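PDB 1VBK: hypothetical protein PH1313 from Pyrococcus horikoshii, which is of unknown function but, as a ThiI-like protein with a THUMP domain, probably binds RNA and ATP. Local coordinates for residues K249-F254 against K280-P285; A194-M199 against K299-R304; K118-P121 against E126-A129. All blocks are in the same frame, centred on the assembly; numbering follows the deposited sequence.

How the contacts relate
Contact 2 is buried, while contacts 1 and 3 are each only partly buried. Contacts 1 and 2 belong to the ThiI-like part of the chain, with centres 25 Å apart and contact 1 nested in the loop that contact 2 closes. They share no helix, but contact 1 packs on strand 258-260, and helix 189-200 of contact 2 rests on the same strand. Contact 3 lies in the THUMP part, on the other side of the chain's centre, about 55 Å from contact 1 and 40 Å from contact 2, centre to centre. The first two contacts are purely apolar. Contact 3 adds a water bridge beside its apolar pair. Contact 1 also touches the second subunit, which reaches no segment of contact 2 or contact 3.

Contact 1: residues K249-F254 against K280-P285; sequences KLIRDF and KMFPVP
Ile251 meets Phe282, Pro283 and Val284, and it makes every contact between the two segments. Its CD1 methyl reaches the edge of the Phe282 ring, near the ring plane, with Ile251 CD1 4.0 Å from Phe282 CD1. The two side chains cross at about a right angle. The branch methyl serves the other two partners. Ile251 CG2 is 4.2 Å from Val284 CG1, and these side chains run past each other in opposite directions. The same methyl sits beside the proline ring, with Ile251 CG2 4.3 Å from Pro283 CG.

The torsions of Ile251 divide this work. Its CG1 lies anti to the carbonyl carbon (chi1 -69°), and the extended second torsion (chi2 172°) carries CD1 on to the aromatic edge. CG2, anti to the backbone N, meets Pro283 and Val284. No hydrogen bond crosses the contact, and the backbones stay apart, with Ile251 CA and Val284 CA 8.5 Å from each other.

This is packing over strand 258-260, next to edge strand 286-287, of a five-stranded parallel sheet of order 3-2-1-4-5, an alpha/beta arrangement consistent with the HUP clan. Helix 244-254 is the helix of a beta-alpha-beta crossover leading from strand 239-241 to strand 258-260. Segment 280-285 leaves helix 273-281 and leads into strand 286-287. Phe282 is the first residue to depart from helical backbone angles. From there the chain runs on as a loop, and Phe282, Pro283 and Val284 each meet Ile251.

Ile251, Phe282 and Val284 all also touch Val259 on strand 258-260, and the Phe282 ring stacks edge-to-face with Phe244. Pro283 also packs against Trp21 of the second subunit, while Asp253 O accepts a hydrogen bond from Arg181 of that subunit.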
loop_
_atom_site.group_PDB
_atom_site.type_symbol
_atom_site.label_atom_id
_atom_site.label_comp_id
_atom_site.label_asym_id
_atom_site.label_seq_id
_atom_site.Cartn_x
_atom_site.Cartn_y
_atom_site.Cartn_z
ATOM N N LYS A 249 1.093 -14.088 -2.027
ATOM C CA LYS A 249 1.136 -13.647 -3.417
ATOM C C LYS A 249 0.124 -12.527 -3.644
ATOM O O LYS A 249 0.418 -11.547 -4.325
ATOM C CB LYS A 249 0.831 -14.813 -4.364
ATOM C CG LYS A 249 0.842 -14.434 -5.842
ATOM C CD LYS A 249 0.618 -15.660 -6.726
ATOM C CE LYS A 249 0.500 -15.281 -8.195
ATOM N NZ LYS A 249 1.712 -14.568 -8.684
ATOM N N LEU A 250 -1.065 -12.679 -3.066
ATOM C CA LEU A 250 -2.130 -11.687 -3.197
ATOM C C LEU A 250 -1.689 -10.362 -2.573
ATOM O O LEU A 250 -1.891 -9.285 -3.143
ATOM C CB LEU A 250 -3.393 -12.189 -2.493
ATOM C CG LEU A 250 -4.736 -11.511 -2.783
ATOM C CD1 LEU A 250 -5.144 -11.767 -4.239
ATOM C CD2 LEU A 250 -5.791 -12.070 -1.839
ATOM N N ILE A 251 -1.097 -10.447 -1.387
ATOM C CA ILE A 251 -0.624 -9.257 -0.703
ATOM C C ILE A 251 0.392 -8.516 -1.572
ATOM O O ILE A 251 0.303 -7.296 -1.742
ATOM C CB ILE A 251 0.015 -9.626 0.649
ATOM C CG1 ILE A 251 -1.077 -10.108 1.612
ATOM C CG2 ILE A 251 0.759 -8.430 1.214
ATOM C CD1 ILE A 251 -0.556 -10.685 2.923
ATOM N N ARG A 252 1.346 -9.260 -2.128
ATOM C CA ARG A 252 2.371 -8.670 -2.987
ATOM C C ARG A 252 1.790 -8.107 -4.287
ATOM O O ARG A 252 2.011 -6.939 -4.619
ATOM C CB ARG A 252 3.453 -9.709 -3.316
ATOM C CG ARG A 252 4.411 -9.278 -4.432
ATOM C CD ARG A 252 5.316 -10.424 -4.890
ATOM N NE ARG A 252 6.427 -10.682 -3.972
ATOM C CZ ARG A 252 7.513 -9.916 -3.869
ATOM N NH1 ARG A 252 7.648 -8.834 -4.629
ATOM N NH2 ARG A 252 8.467 -10.234 -3.003
ATOM N N ASP A 253 1.037 -8.927 -5.016
ATOM C CA ASP A 253 0.460 -8.490 -6.286
ATOM C C ASP A 253 -0.457 -7.270 -6.222
ATOM O O ASP A 253 -0.432 -6.424 -7.118
ATOM C CB ASP A 253 -0.300 -9.642 -6.951
ATOM C CG ASP A 253 0.616 -10.751 -7.419
ATOM O OD1 ASP A 253 1.846 -10.538 -7.469
ATOM O OD2 ASP A 253 0.102 -11.841 -7.750
ATOM N N PHE A 254 -1.263 -7.163 -5.173
ATOM C CA PHE A 254 -2.188 -6.041 -5.064
ATOM C C PHE A 254 -1.738 -4.866 -4.199
ATOM O O PHE A 254 -2.479 -3.901 -4.028
ATOM C CB PHE A 254 -3.547 -6.560 -4.593
ATOM C CG PHE A 254 -4.273 -7.355 -5.642
ATOM C CD1 PHE A 254 -5.077 -6.717 -6.581
ATOM C CD2 PHE A 254 -4.101 -8.732 -5.733
ATOM C CE1 PHE A 254 -5.701 -7.438 -7.599
ATOM C CE2 PHE A 254 -4.718 -9.464 -6.746
ATOM C CZ PHE A 254 -5.518 -8.816 -7.681
ATOM N N LYS A 280 4.479 -12.488 12.789
ATOM C CA LYS A 280 5.566 -13.129 12.060
ATOM C C LYS A 280 5.180 -13.739 10.716
ATOM O O LYS A 280 5.996 -13.764 9.798
ATOM C CB LYS A 280 6.217 -14.210 12.927
ATOM C CG LYS A 280 6.922 -13.683 14.169
ATOM C CD LYS A 280 7.457 -14.826 15.013
ATOM C CE LYS A 280 8.188 -14.319 16.244
ATOM N NZ LYS A 280 8.589 -15.446 17.139
ATOM N N MET A 281 3.952 -14.234 10.585
ATOM C CA MET A 281 3.556 -14.856 9.327
ATOM C C MET A 281 3.148 -13.890 8.215
ATOM O O MET A 281 3.158 -14.262 7.042
ATOM C CB MET A 281 2.454 -15.911 9.563
ATOM C CG MET A 281 1.183 -15.436 10.246
ATOM S SD MET A 281 0.067 -16.832 10.673
ATOM C CE MET A 281 -0.647 -17.210 9.085
ATOM N N PHE A 282 2.807 -12.655 8.574
ATOM C CA PHE A 282 2.408 -11.652 7.587
ATOM C C PHE A 282 3.463 -10.552 7.455
ATOM O O PHE A 282 3.999 -10.078 8.453
ATOM C CB PHE A 282 1.074 -11.012 7.990
ATOM C CG PHE A 282 -0.102 -11.935 7.891
ATOM C CD1 PHE A 282 -0.656 -12.243 6.650
ATOM C CD2 PHE A 282 -0.668 -12.484 9.035
ATOM C CE1 PHE A 282 -1.756 -13.085 6.551
ATOM C CE2 PHE A 282 -1.770 -13.330 8.950
ATOM C CZ PHE A 282 -2.316 -13.630 7.700
ATOM N N PRO A 283 3.768 -10.132 6.215
ATOM C CA PRO A 283 4.753 -9.087 5.921
ATOM C C PRO A 283 4.202 -7.676 6.138
ATOM O O PRO A 283 4.921 -6.687 5.977
ATOM C CB PRO A 283 5.091 -9.347 4.464
ATOM C CG PRO A 283 3.764 -9.762 3.913
ATOM C CD PRO A 283 3.266 -10.732 4.965
ATOM N N VAL A 284 2.921 -7.590 6.480
ATOM C CA VAL A 284 2.275 -6.305 6.731
ATOM C C VAL A 284 1.528 -6.416 8.059
ATOM O O VAL A 284 1.264 -7.517 8.535
ATOM C CB VAL A 284 1.274 -5.940 5.605
ATOM C CG1 VAL A 284 2.006 -5.835 4.270
ATOM C CG2 VAL A 284 0.177 -6.995 5.518
ATOM N N PRO A 285 1.187 -5.274 8.676
ATOM C CA PRO A 285 0.470 -5.257 9.956
ATOM C C PRO A 285 -0.866 -5.986 9.904
ATOM O O PRO A 285 -1.560 -5.958 8.889
ATOM C CB PRO A 285 0.278 -3.765 10.227
ATOM C CG PRO A 285 1.448 -3.140 9.540
ATOM C CD PRO A 285 1.519 -3.905 8.242
#

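Contact 2: residues A194-M199 against K299-R304; sequences AIFLMM and KSVKER
The helical segments 194-199 and 299-304 come nearest at Leu197 and Val301, whose CA atoms are 8.4 Å apart, so the gap is bridged by side chains alone. Val301 points toward the other helix. Its CG1 meets both Phe196 and Leu197, while CG2 meets Leu197 alone. Val301 CG1 is 3.8 Å from Phe196 CE1 and also near Phe196 CD1. It approaches the ring obliquely, and the two side chains slide past each other in opposite directions. Val301 CG2 lies 3.9 Å from Leu197 CD2. That leucine methyl is also 4.0 Å from Val301 CG1, so it rests against both branches of the valine.

Phe196 extends its ring toward helix 295-305 because its CG is anti to the backbone N (chi1 178°). The CB of Leu197 does not point across, but the end of the side chain comes nearer, and CD2 makes the contact. All three residues are buried, and no polar group takes part.

The contact brings the C-terminal helix 295-305 against helix 189-200, which follows strand 181-185 of the parallel sheet. The Phe196 ring makes edge-to-face contacts with Phe69, Trp171 and Tyr230, and Val301 touches Trp171 as well. Leu197 packs on Leu290 of helix 289-292, while Ala194 and Met198 of helix 189-200 rest on Ile260 of strand 258-260.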
loop_
_atom_site.group_PDB
_atom_site.type_symbol
_atom_site.label_atom_id
_atom_site.label_comp_id
_atom_site.label_asym_id
_atom_site.label_seq_id
_atom_site.Cartn_x
_atom_site.Cartn_y
_atom_site.Cartn_z
ATOM N N ALA A 194 -15.799 -7.747 11.363
ATOM C CA ALA A 194 -14.485 -7.124 11.448
ATOM C C ALA A 194 -14.215 -6.388 10.136
ATOM O O ALA A 194 -13.731 -5.258 10.133
ATOM C CB ALA A 194 -13.419 -8.193 11.680
ATOM N N ILE A 195 -14.533 -7.040 9.024
ATOM C CA ILE A 195 -14.337 -6.447 7.703
ATOM C C ILE A 195 -15.244 -5.238 7.518
ATOM O O ILE A 195 -14.821 -4.206 7.006
ATOM C CB ILE A 195 -14.609 -7.482 6.595
ATOM C CG1 ILE A 195 -13.502 -8.544 6.624
ATOM C CG2 ILE A 195 -14.683 -6.793 5.232
ATOM C CD1 ILE A 195 -13.710 -9.705 5.679
ATOM N N PHE A 196 -16.493 -5.367 7.951
ATOM C CA PHE A 196 -17.445 -4.270 7.838
ATOM C C PHE A 196 -16.914 -3.034 8.570
ATOM O O PHE A 196 -16.947 -1.926 8.035
ATOM C CB PHE A 196 -18.806 -4.702 8.410
ATOM C CG PHE A 196 -19.852 -3.618 8.392
ATOM C CD1 PHE A 196 -19.871 -2.631 9.373
ATOM C CD2 PHE A 196 -20.813 -3.580 7.386
ATOM C CE1 PHE A 196 -20.831 -1.618 9.354
ATOM C CE2 PHE A 196 -21.780 -2.570 7.356
ATOM C CZ PHE A 196 -21.787 -1.587 8.345
ATOM N N LEU A 197 -16.410 -3.231 9.785
ATOM C CA LEU A 197 -15.884 -2.129 10.583
ATOM C C LEU A 197 -14.691 -1.428 9.931
ATOM O O LEU A 197 -14.542 -0.211 10.044
ATOM C CB LEU A 197 -15.491 -2.632 11.974
ATOM C CG LEU A 197 -16.647 -3.139 12.844
ATOM C CD1 LEU A 197 -16.102 -3.833 14.085
ATOM C CD2 LEU A 197 -17.547 -1.975 13.226
ATOM N N MET A 198 -13.845 -2.188 9.245
ATOM C CA MET A 198 -12.680 -1.602 8.588
ATOM C C MET A 198 -13.059 -0.856 7.308
ATOM O O MET A 198 -12.464 0.173 6.984
ATOM C CB MET A 198 -11.643 -2.684 8.288
ATOM C CG MET A 198 -11.021 -3.299 9.531
ATOM S SD MET A 198 -10.240 -2.059 10.583
ATOM C CE MET A 198 -8.804 -1.636 9.597
ATOM N N MET A 199 -14.042 -1.368 6.573
ATOM C CA MET A 199 -14.479 -0.679 5.366
ATOM C C MET A 199 -15.036 0.688 5.785
ATOM O O MET A 199 -14.815 1.699 5.113
ATOM C CB MET A 199 -15.555 -1.484 4.636
ATOM C CG MET A 199 -15.027 -2.735 3.954
ATOM S SD MET A 199 -16.252 -3.513 2.879
ATOM C CE MET A 199 -17.081 -4.561 4.049
ATOM N N LYS A 299 -21.211 -2.501 19.716
ATOM C CA LYS A 299 -22.601 -2.848 20.006
ATOM C C LYS A 299 -23.537 -1.967 19.180
ATOM O O LYS A 299 -24.520 -2.447 18.616
ATOM C CB LYS A 299 -22.903 -2.650 21.497
ATOM C CG LYS A 299 -21.971 -3.399 22.439
ATOM C CD LYS A 299 -22.088 -4.908 22.284
ATOM C CE LYS A 299 -23.455 -5.409 22.719
ATOM N NZ LYS A 299 -23.542 -6.893 22.633
ATOM N N SER A 300 -23.224 -0.676 19.104
ATOM C CA SER A 300 -24.053 0.257 18.345
ATOM C C SER A 300 -24.118 -0.167 16.879
ATOM O O SER A 300 -25.182 -0.137 16.262
ATOM C CB SER A 300 -23.500 1.680 18.454
ATOM O OG SER A 300 -22.285 1.824 17.734
ATOM N N VAL A 301 -22.978 -0.569 16.322
ATOM C CA VAL A 301 -22.941 -1.008 14.932
ATOM C C VAL A 301 -23.806 -2.245 14.759
ATOM O O VAL A 301 -24.640 -2.309 13.856
ATOM C CB VAL A 301 -21.506 -1.339 14.480
ATOM C CG1 VAL A 301 -21.525 -1.907 13.063
ATOM C CG2 VAL A 301 -20.648 -0.084 14.537
ATOM N N LYS A 302 -23.609 -3.227 15.631
ATOM C CA LYS A 302 -24.385 -4.460 15.570
ATOM C C LYS A 302 -25.877 -4.141 15.679
ATOM O O LYS A 302 -26.700 -4.701 14.954
ATOM C CB LYS A 302 -23.964 -5.401 16.705
ATOM C CG LYS A 302 -22.482 -5.762 16.684
ATOM C CD LYS A 302 -22.078 -6.601 17.889
ATOM C CE LYS A 302 -22.723 -7.973 17.860
ATOM N NZ LYS A 302 -22.313 -8.787 19.040
ATOM N N GLU A 303 -26.215 -3.227 16.583
ATOM C CA GLU A 303 -27.603 -2.835 16.790
ATOM C C GLU A 303 -28.216 -2.250 15.524
ATOM O O GLU A 303 -29.332 -2.606 15.146
ATOM C CB GLU A 303 -27.702 -1.811 17.923
ATOM C CG GLU A 303 -29.118 -1.302 18.168
ATOM C CD GLU A 303 -29.196 -0.330 19.330
ATOM O OE1 GLU A 303 -28.790 -0.711 20.451
ATOM O OE2 GLU A 303 -29.664 0.812 19.125
ATOM N N ARG A 304 -27.490 -1.349 14.870
ATOM C CA ARG A 304 -27.999 -0.735 13.652
ATOM C C ARG A 304 -28.154 -1.760 12.534
ATOM O O ARG A 304 -29.070 -1.661 11.721
ATOM C CB ARG A 304 -27.079 0.404 13.198
ATOM C CG ARG A 304 -27.558 1.090 11.927
ATOM C CD ARG A 304 -26.853 2.416 11.674
ATOM N NE ARG A 304 -27.282 3.000 10.407
ATOM C CZ ARG A 304 -27.014 4.242 10.015
ATOM N NH1 ARG A 304 -26.309 5.056 10.791
ATOM N NH2 ARG A 304 -27.461 4.673 8.843
#

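Contact 3: residues K118-P121 against E126-A129; sequences KEFP and EIQA
Phe120 and Ile127 form the apolar side of this contact. The CG1-CD1 arm of the isoleucine crosses the ring at a slant. Ile127 CD1 is 3.8 Å from Phe120 CD2, and Ile127 CG1 is 3.9 Å from Phe120 CE2, so two carbons of the arm meet two adjacent ring carbons. The ring reaches the helix because Phe120 CG stands opposite the backbone N (chi1 -161°). Both residues are buried, and both also touch Ile156 of strand 150-157. An alanine in place of Phe120 would remove the ring and is likely to open a gap beside the Ile127 arm, leaving that arm without its neighbour in the loop.

The polar side runs through water. Water 1 donates to Glu126 OE1 at 2.7 Å and to Pro121 O at 3.2 Å. The two oxygens, Pro121 O and Glu126 OE1, are too far apart to bond at 4.1 Å, and both accept from the water that joins them.

Nearby bonds hold the loop and the helix start. Arg115 NH1 bonds to Phe120 O, and Glu126 N bonds to Asp123 OD1. The contact joins the loop after strand 108-115 to the first turn of helix 124-138, within the THUMP region.

The fit of the Phe120 ring against Ile127, on the side facing the sheet, carries the contact. On the more exposed side, at Pro121 and Glu126, the polar link depends on one water. Its bond to Pro121 O is the longer of the two, and this link is probably the looser part.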
loop_
_atom_site.group_PDB
_atom_site.type_symbol
_atom_site.label_atom_id
_atom_site.label_comp_id
_atom_site.label_asym_id
_atom_site.label_seq_id
_atom_site.Cartn_x
_atom_site.Cartn_y
_atom_site.Cartn_z
ATOM N N LYS A 118 -22.892 32.878 -0.239
ATOM C CA LYS A 118 -23.558 34.048 0.336
ATOM C C LYS A 118 -24.186 35.111 -0.563
ATOM O O LYS A 118 -24.304 36.263 -0.141
ATOM C CB LYS A 118 -22.591 34.756 1.289
ATOM C CG LYS A 118 -21.839 33.828 2.232
ATOM C CD LYS A 118 -22.776 33.074 3.159
ATOM C CE LYS A 118 -21.995 32.194 4.125
ATOM N NZ LYS A 118 -22.894 31.465 5.059
ATOM N N GLU A 119 -24.613 34.761 -1.772
ATOM C CA GLU A 119 -25.203 35.779 -2.634
ATOM C C GLU A 119 -26.672 36.112 -2.337
ATOM O O GLU A 119 -27.128 37.217 -2.638
ATOM C CB GLU A 119 -25.028 35.412 -4.120
ATOM C CG GLU A 119 -25.900 34.283 -4.655
ATOM C CD GLU A 119 -25.524 32.923 -4.098
ATOM O OE1 GLU A 119 -24.317 32.699 -3.848
ATOM O OE2 GLU A 119 -26.435 32.079 -3.927
ATOM N N PHE A 120 -27.414 35.178 -1.742
ATOM C CA PHE A 120 -28.818 35.442 -1.425
ATOM C C PHE A 120 -28.872 36.600 -0.427
ATOM O O PHE A 120 -28.103 36.633 0.532
ATOM C CB PHE A 120 -29.487 34.201 -0.823
ATOM C CG PHE A 120 -30.991 34.234 -0.881
ATOM C CD1 PHE A 120 -31.651 34.198 -2.107
ATOM C CD2 PHE A 120 -31.748 34.304 0.282
ATOM C CE1 PHE A 120 -33.047 34.229 -2.172
ATOM C CE2 PHE A 120 -33.144 34.337 0.232
ATOM C CZ PHE A 120 -33.795 34.299 -1.000
ATOM N N PRO A 121 -29.781 37.566 -0.645
ATOM C CA PRO A 121 -29.961 38.752 0.206
ATOM C C PRO A 121 -30.333 38.547 1.679
ATOM O O PRO A 121 -29.981 39.372 2.521
ATOM C CB PRO A 121 -31.029 39.551 -0.538
ATOM C CG PRO A 121 -30.807 39.173 -1.957
ATOM C CD PRO A 121 -30.608 37.683 -1.858
ATOM N N GLU A 126 -33.162 34.876 8.660
ATOM C CA GLU A 126 -34.191 35.677 8.006
ATOM C C GLU A 126 -35.013 34.745 7.112
ATOM O O GLU A 126 -36.237 34.846 7.044
ATOM C CB GLU A 126 -33.559 36.794 7.162
ATOM C CG GLU A 126 -32.888 37.899 7.979
ATOM C CD GLU A 126 -32.312 39.023 7.121
ATOM O OE1 GLU A 126 -31.370 38.771 6.338
ATOM O OE2 GLU A 126 -32.808 40.168 7.232
ATOM N N ILE A 127 -34.332 33.832 6.429
ATOM C CA ILE A 127 -35.010 32.878 5.557
ATOM C C ILE A 127 -35.946 32.009 6.395
ATOM O O ILE A 127 -37.109 31.809 6.042
ATOM C CB ILE A 127 -33.995 31.972 4.829
ATOM C CG1 ILE A 127 -33.154 32.805 3.855
ATOM C CG2 ILE A 127 -34.726 30.862 4.087
ATOM C CD1 ILE A 127 -31.950 32.055 3.287
ATOM N N GLN A 128 -35.437 31.498 7.514
ATOM C CA GLN A 128 -36.241 30.654 8.393
ATOM C C GLN A 128 -37.494 31.386 8.875
ATOM O O GLN A 128 -38.589 30.819 8.875
ATOM C CB GLN A 128 -35.402 30.192 9.593
ATOM C CG GLN A 128 -34.215 29.336 9.173
ATOM C CD GLN A 128 -33.380 28.815 10.333
ATOM O OE1 GLN A 128 -32.353 28.171 10.114
ATOM N NE2 GLN A 128 -33.815 29.083 11.565
ATOM N N ALA A 129 -37.334 32.644 9.274
ATOM C CA ALA A 129 -38.465 33.433 9.762
ATOM C C ALA A 129 -39.511 33.694 8.685
ATOM O O ALA A 129 -40.709 33.540 8.928
ATOM C CB ALA A 129 -37.969 34.762 10.338
HETATM O O HOH W 1 -28.943 39.751 5.538
#